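Local coordinates for protein glucanase (PDB 5GXX) that probably hydrolyses cellulose chains as a family 9 endoglucanase of the cellulosome, its catalytic module joined to a cellulose-binding domain, at residues Y49-H54 with K407-C412; K120-A125 with R360-T365. The protein carries 1 engineered substitution. All coordinates share one frame; numbering follows the deposited sequence.

Interaction 1: Y49-H54 with K407-C412; sequences YDAGDH and KNEVAC
The methyl group of A51 packs on the backbone of V410-A411 and meets the carboxylate end of E409. A51 CB is 3.0 Å from V410 O, a tight approach, and 3.8 Å from A411 CB. V410 O is buried here and has no polar partner in the model. The E409 chain starts with CG anti to the backbone N (chi1 -177°) and bends at chi2 (60°). This brings OE2 to 3.8 Å from A51 CB. E409 OE1 takes the backbone N-H of V410 on its anti side, well out of the carboxylate plane, and a water joins it to G52 N. OE2 is hydrogen-bonded to a bound Tris molecule, which probably marks the substrate cleft. One backbone bond ties the segments directly, C412 N to D50 O at 2.9 Å. C412 SG lies 3.4 Å from Y49 O. Within the 49-54 loop, A51 N donates to D53 OD1 (2.9 Å), while D53 OD2 is held by H119. D50 OD2 bonds to Y191. The YDAGD sequence is a family 9 signature. In the (alpha/alpha)6 barrel of this family, the 49-54 loop precedes strand 56-57. Segment 407-412 leads into helix 412-429, and D50 and C412 both touch helix 58-75.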
loop_
_atom_site.group_PDB
_atom_site.type_symbol
_atom_site.label_atom_id
_atom_site.label_comp_id
_atom_site.label_asym_id
_atom_site.label_seq_id
_atom_site.Cartn_x
_atom_site.Cartn_y
_atom_site.Cartn_z
ATOM N N TYR A 49 -12.035 15.937 -30.497
ATOM C CA TYR A 49 -12.168 16.043 -29.039
ATOM C C TYR A 49 -12.657 17.448 -28.734
ATOM O O TYR A 49 -12.289 18.421 -29.419
ATOM C CB TYR A 49 -10.846 15.760 -28.323
ATOM C CG TYR A 49 -10.295 14.418 -28.714
ATOM C CD1 TYR A 49 -11.075 13.274 -28.564
ATOM C CD2 TYR A 49 -9.012 14.290 -29.243
ATOM C CE1 TYR A 49 -10.598 12.033 -28.928
ATOM C CE2 TYR A 49 -8.511 13.048 -29.596
ATOM C CZ TYR A 49 -9.310 11.926 -29.433
ATOM O OH TYR A 49 -8.820 10.709 -29.849
ATOM N N ASP A 50 -13.489 17.589 -27.710
ATOM C CA ASP A 50 -14.158 18.872 -27.528
ATOM C C ASP A 50 -13.241 20.019 -27.099
ATOM O O ASP A 50 -13.259 21.111 -27.695
ATOM C CB ASP A 50 -15.292 18.729 -26.509
ATOM C CG ASP A 50 -16.010 20.039 -26.287
ATOM O OD1 ASP A 50 -16.654 20.539 -27.240
ATOM O OD2 ASP A 50 -15.905 20.570 -25.154
ATOM N N ALA A 51 -12.427 19.756 -26.090
ATOM C CA ALA A 51 -11.725 20.833 -25.414
ATOM C C ALA A 51 -10.338 20.298 -25.070
ATOM O O ALA A 51 -9.676 19.764 -25.963
ATOM C CB ALA A 51 -12.494 21.344 -24.193
ATOM N N GLY A 52 -9.879 20.446 -23.832
ATOM C CA GLY A 52 -8.609 19.835 -23.430
ATOM C C GLY A 52 -8.797 18.436 -22.877
ATOM O O GLY A 52 -7.899 17.887 -22.240
ATOM N N ASP A 53 -9.963 17.883 -23.210
ATOM C CA ASP A 53 -10.406 16.554 -22.819
ATOM C C ASP A 53 -10.486 15.640 -24.031
ATOM O O ASP A 53 -10.000 15.960 -25.113
ATOM C CB ASP A 53 -11.774 16.644 -22.124
ATOM C CG ASP A 53 -12.867 17.189 -23.025
ATOM O OD1 ASP A 53 -12.520 17.692 -24.118
ATOM O OD2 ASP A 53 -14.070 17.088 -22.651
ATOM N N HIS A 54 -11.118 14.485 -23.863
ATOM C CA HIS A 54 -11.190 13.540 -24.966
ATOM C C HIS A 54 -12.608 13.052 -25.275
ATOM O O HIS A 54 -12.810 12.032 -25.936
ATOM C CB HIS A 54 -10.187 12.392 -24.764
ATOM C CG HIS A 54 -8.780 12.878 -24.600
ATOM N ND1 HIS A 54 -8.119 12.889 -23.393
ATOM C CD2 HIS A 54 -7.945 13.469 -25.490
ATOM C CE1 HIS A 54 -6.923 13.430 -23.551
ATOM N NE2 HIS A 54 -6.795 13.794 -24.814
ATOM N N LYS A 407 -10.244 30.298 -16.964
ATOM C CA LYS A 407 -9.559 31.279 -17.801
ATOM C C LYS A 407 -8.690 30.629 -18.869
ATOM O O LYS A 407 -8.472 31.224 -19.923
ATOM C CB LYS A 407 -8.756 32.276 -16.967
ATOM C CG LYS A 407 -9.637 33.051 -15.995
ATOM C CD LYS A 407 -8.911 34.214 -15.400
ATOM C CE LYS A 407 -9.864 34.936 -14.458
ATOM N NZ LYS A 407 -9.212 36.013 -13.659
ATOM N N ASN A 408 -8.181 29.438 -18.579
ATOM C CA ASN A 408 -7.290 28.770 -19.530
ATOM C C ASN A 408 -7.937 27.593 -20.265
ATOM O O ASN A 408 -7.236 26.761 -20.876
ATOM C CB ASN A 408 -5.948 28.390 -18.911
ATOM C CG ASN A 408 -4.856 29.399 -19.252
ATOM O OD1 ASN A 408 -5.097 30.417 -19.902
ATOM N ND2 ASN A 408 -3.650 29.116 -18.811
ATOM N N GLU A 409 -9.263 27.508 -20.189
ATOM C CA GLU A 409 -10.037 26.582 -21.016
ATOM C C GLU A 409 -9.793 26.859 -22.499
ATOM O O GLU A 409 -9.565 28.009 -22.888
ATOM C CB GLU A 409 -11.541 26.646 -20.682
ATOM C CG GLU A 409 -12.440 25.658 -21.437
ATOM C CD GLU A 409 -12.110 24.198 -21.221
ATOM O OE1 GLU A 409 -10.927 23.787 -21.245
ATOM O OE2 GLU A 409 -13.057 23.405 -21.052
ATOM N N VAL A 410 -9.801 25.793 -23.287
ATOM C CA VAL A 410 -9.708 25.871 -24.749
ATOM C C VAL A 410 -10.755 24.918 -25.319
ATOM O O VAL A 410 -11.064 23.900 -24.694
ATOM C CB VAL A 410 -8.281 25.497 -25.265
ATOM C CG1 VAL A 410 -7.273 26.586 -24.895
ATOM C CG2 VAL A 410 -7.855 24.117 -24.748
ATOM N N ALA A 411 -11.340 25.222 -26.474
ATOM C CA ALA A 411 -12.366 24.320 -27.008
ATOM C C ALA A 411 -12.676 24.610 -28.462
ATOM O O ALA A 411 -12.440 25.710 -28.960
ATOM C CB ALA A 411 -13.644 24.428 -26.156
ATOM N N CYS A 412 -13.248 23.617 -29.127
ATOM C CA CYS A 412 -13.736 23.771 -30.495
ATOM C C CYS A 412 -14.609 25.011 -30.652
ATOM O O CYS A 412 -14.398 25.803 -31.574
ATOM C CB CYS A 412 -14.524 22.532 -30.934
ATOM S SG CYS A 412 -13.536 21.026 -31.128
HETATM O O HOH W 1 -10.105 21.399 -21.168
#

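Interaction 2: K120-A125 with R360-T365; sequences KWWGSA and RPHHRT
R364 sets CG over the six-membered ring of W122 while its head group grips the backbone beside that ring. R364 CG sits 3.4 Å from the ring centroid, 14° off the normal, a CH-pi contact. From CG to NE the chain is extended, so the guanidinium lies against the CE3-CZ3 rim of the same ring, the planes 38° apart. R364 NE donates to W121 O at 2.8 Å, in the carbonyl plane and on a lone pair. NH2 bonds H119 O and NH1 bonds G52 O, so all three nitrogens have partners and the head group's rotation is fixed. The far edge of W122 points into the face of H362. This T-shaped pair has centroids 4.7 Å apart and planes at 64°. H367 holds W122 NE1 and I402 O holds H362 ND1, so both rings are also fixed from outside. A125 N donates to T365 OG1 at 2.9 Å. Two waters link S124 OG to R364 O and T365 O. G123 N and G123 O are buried without a polar partner. H363 is the N-cap of helix 364-367, its ND1 capping A366 N. The contact joins loops of the family 9 (alpha/alpha)6 barrel module. Through R364 and T365 the short helix begins against the 120-125 loop, which links helix 115-120 to helix 128-131; W121 packs on the latter.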
loop_
_atom_site.group_PDB
_atom_site.type_symbol
_atom_site.label_atom_id
_atom_site.label_comp_id
_atom_site.label_asym_id
_atom_site.label_seq_id
_atom_site.Cartn_x
_atom_site.Cartn_y
_atom_site.Cartn_z
ATOM N N LYS A 120 -11.793 12.998 -15.160
ATOM C CA LYS A 120 -11.090 12.617 -13.939
ATOM C C LYS A 120 -9.620 12.272 -14.190
ATOM O O LYS A 120 -8.796 12.312 -13.273
ATOM C CB LYS A 120 -11.826 11.440 -13.305
ATOM C CG LYS A 120 -11.538 11.227 -11.842
ATOM C CD LYS A 120 -12.416 10.084 -11.330
ATOM C CE LYS A 120 -11.796 9.381 -10.130
ATOM N NZ LYS A 120 -11.257 10.349 -9.127
ATOM N N TRP A 121 -9.282 11.977 -15.444
ATOM C CA TRP A 121 -7.944 11.513 -15.806
ATOM C C TRP A 121 -7.250 12.575 -16.653
ATOM O O TRP A 121 -7.880 13.185 -17.521
ATOM C CB TRP A 121 -8.043 10.197 -16.584
ATOM C CG TRP A 121 -6.733 9.645 -17.082
ATOM C CD1 TRP A 121 -5.793 8.972 -16.356
ATOM C CD2 TRP A 121 -6.232 9.720 -18.421
ATOM N NE1 TRP A 121 -4.737 8.613 -17.165
ATOM C CE2 TRP A 121 -4.979 9.064 -18.437
ATOM C CE3 TRP A 121 -6.722 10.282 -19.610
ATOM C CZ2 TRP A 121 -4.206 8.942 -19.595
ATOM C CZ3 TRP A 121 -5.954 10.158 -20.759
ATOM C CH2 TRP A 121 -4.712 9.490 -20.743
ATOM N N TRP A 122 -5.957 12.753 -16.402
ATOM C CA TRP A 122 -5.126 13.761 -17.063
ATOM C C TRP A 122 -4.008 13.017 -17.801
ATOM O O TRP A 122 -3.133 12.421 -17.180
ATOM C CB TRP A 122 -4.550 14.768 -16.051
ATOM C CG TRP A 122 -4.031 16.013 -16.733
ATOM C CD1 TRP A 122 -2.758 16.242 -17.169
ATOM C CD2 TRP A 122 -4.797 17.164 -17.112
ATOM N NE1 TRP A 122 -2.670 17.485 -17.763
ATOM C CE2 TRP A 122 -3.914 18.067 -17.749
ATOM C CE3 TRP A 122 -6.142 17.531 -16.963
ATOM C CZ2 TRP A 122 -4.334 19.314 -18.228
ATOM C CZ3 TRP A 122 -6.555 18.766 -17.443
ATOM C CH2 TRP A 122 -5.667 19.623 -18.095
ATOM N N GLY A 123 -4.055 13.011 -19.128
ATOM C CA GLY A 123 -3.027 12.348 -19.920
ATOM C C GLY A 123 -3.364 12.464 -21.393
ATOM O O GLY A 123 -4.389 13.044 -21.755
ATOM N N SER A 124 -2.503 11.903 -22.235
ATOM C CA SER A 124 -2.540 12.131 -23.674
ATOM C C SER A 124 -3.540 11.221 -24.385
ATOM O O SER A 124 -3.718 10.050 -24.014
ATOM C CB SER A 124 -1.135 11.950 -24.263
ATOM O OG SER A 124 -0.259 12.940 -23.730
ATOM N N ALA A 125 -4.172 11.773 -25.418
ATOM C CA ALA A 125 -5.177 11.080 -26.215
ATOM C C ALA A 125 -4.773 9.658 -26.607
ATOM O O ALA A 125 -5.565 8.724 -26.494
ATOM C CB ALA A 125 -5.485 11.895 -27.487
ATOM N N ARG A 360 0.172 27.804 -20.783
ATOM C CA ARG A 360 -0.353 26.701 -19.970
ATOM C C ARG A 360 -1.843 26.474 -20.175
ATOM O O ARG A 360 -2.609 26.400 -19.203
ATOM C CB ARG A 360 -0.035 26.927 -18.486
ATOM C CG ARG A 360 1.448 26.888 -18.132
ATOM C CD ARG A 360 2.076 25.492 -18.210
ATOM N NE ARG A 360 1.813 24.752 -16.976
ATOM C CZ ARG A 360 2.094 23.472 -16.767
ATOM N NH1 ARG A 360 2.604 22.712 -17.732
ATOM N NH2 ARG A 360 1.830 22.949 -15.576
ATOM N N PRO A 361 -2.266 26.339 -21.445
ATOM C CA PRO A 361 -3.683 26.048 -21.664
ATOM C C PRO A 361 -4.102 24.761 -20.957
ATOM O O PRO A 361 -3.277 23.844 -20.787
ATOM C CB PRO A 361 -3.787 25.902 -23.184
ATOM C CG PRO A 361 -2.400 25.473 -23.611
ATOM C CD PRO A 361 -1.458 26.193 -22.672
ATOM N N HIS A 362 -5.371 24.698 -20.553
ATOM C CA HIS A 362 -5.922 23.532 -19.852
ATOM C C HIS A 362 -6.188 22.431 -20.873
ATOM O O HIS A 362 -7.324 22.177 -21.274
ATOM C CB HIS A 362 -7.195 23.952 -19.094
ATOM C CG HIS A 362 -7.665 22.953 -18.078
ATOM N ND1 HIS A 362 -7.122 22.844 -16.814
ATOM C CD2 HIS A 362 -8.647 22.026 -18.150
ATOM C CE1 HIS A 362 -7.763 21.898 -16.147
ATOM N NE2 HIS A 362 -8.685 21.381 -16.939
ATOM N N HIS A 363 -5.118 21.792 -21.336
ATOM C CA HIS A 363 -5.215 20.878 -22.477
ATOM C C HIS A 363 -4.262 19.716 -22.226
ATOM O O HIS A 363 -3.036 19.887 -22.143
ATOM C CB HIS A 363 -4.875 21.612 -23.786
ATOM C CG HIS A 363 -5.196 20.830 -25.018
ATOM N ND1 HIS A 363 -4.414 19.774 -25.451
ATOM C CD2 HIS A 363 -6.199 20.951 -25.916
ATOM C CE1 HIS A 363 -4.936 19.274 -26.556
ATOM N NE2 HIS A 363 -6.012 19.977 -26.865
ATOM N N ARG A 364 -4.842 18.529 -22.076
ATOM C CA ARG A 364 -4.093 17.348 -21.643
ATOM C C ARG A 364 -2.995 16.910 -22.607
ATOM O O ARG A 364 -1.849 16.680 -22.212
ATOM C CB ARG A 364 -5.085 16.194 -21.463
ATOM C CG ARG A 364 -5.845 16.283 -20.145
ATOM C CD ARG A 364 -7.107 15.447 -20.220
ATOM N NE ARG A 364 -7.968 15.510 -19.034
ATOM C CZ ARG A 364 -8.868 16.464 -18.816
ATOM N NH1 ARG A 364 -9.032 17.460 -19.680
ATOM N NH2 ARG A 364 -9.599 16.450 -17.702
ATOM N N THR A 365 -3.356 16.818 -23.879
ATOM C CA THR A 365 -2.420 16.252 -24.834
ATOM C C THR A 365 -1.344 17.257 -25.205
ATOM O O THR A 365 -0.195 16.852 -25.417
ATOM C CB THR A 365 -3.154 15.658 -26.045
ATOM O OG1 THR A 365 -4.037 14.627 -25.580
ATOM C CG2 THR A 365 -2.182 15.007 -27.031
HETATM O O HOH W 2 -0.703 14.432 -21.224
HETATM O O HOH W 3 1.011 14.411 -25.500
#

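Overall arrangement
The two interactions adjoin, their centres about 9 Å apart, within the family 9 region. In sequence, interaction 2 falls between the two segments of interaction 1. Hydrogen bonds join 49-54 and 407-412 to 360-365. G52 O accepts from R364 NH1 at 2.8 Å, so the arginine of interaction 2 also holds the 49-54 loop. N408 O accepts from H362 N at 2.8 Å, joining 407-412 to 360-365. H54 NE2 is hydrogen-bonded to T365 OG1. The E409 side chain comes within about 3 Å of the bound Tris, which probably marks the substrate pocket. Interaction 1 therefore borders the ligand directly. Interaction 2 adjoins it, and R364 and H362 support its loops through the bonds named.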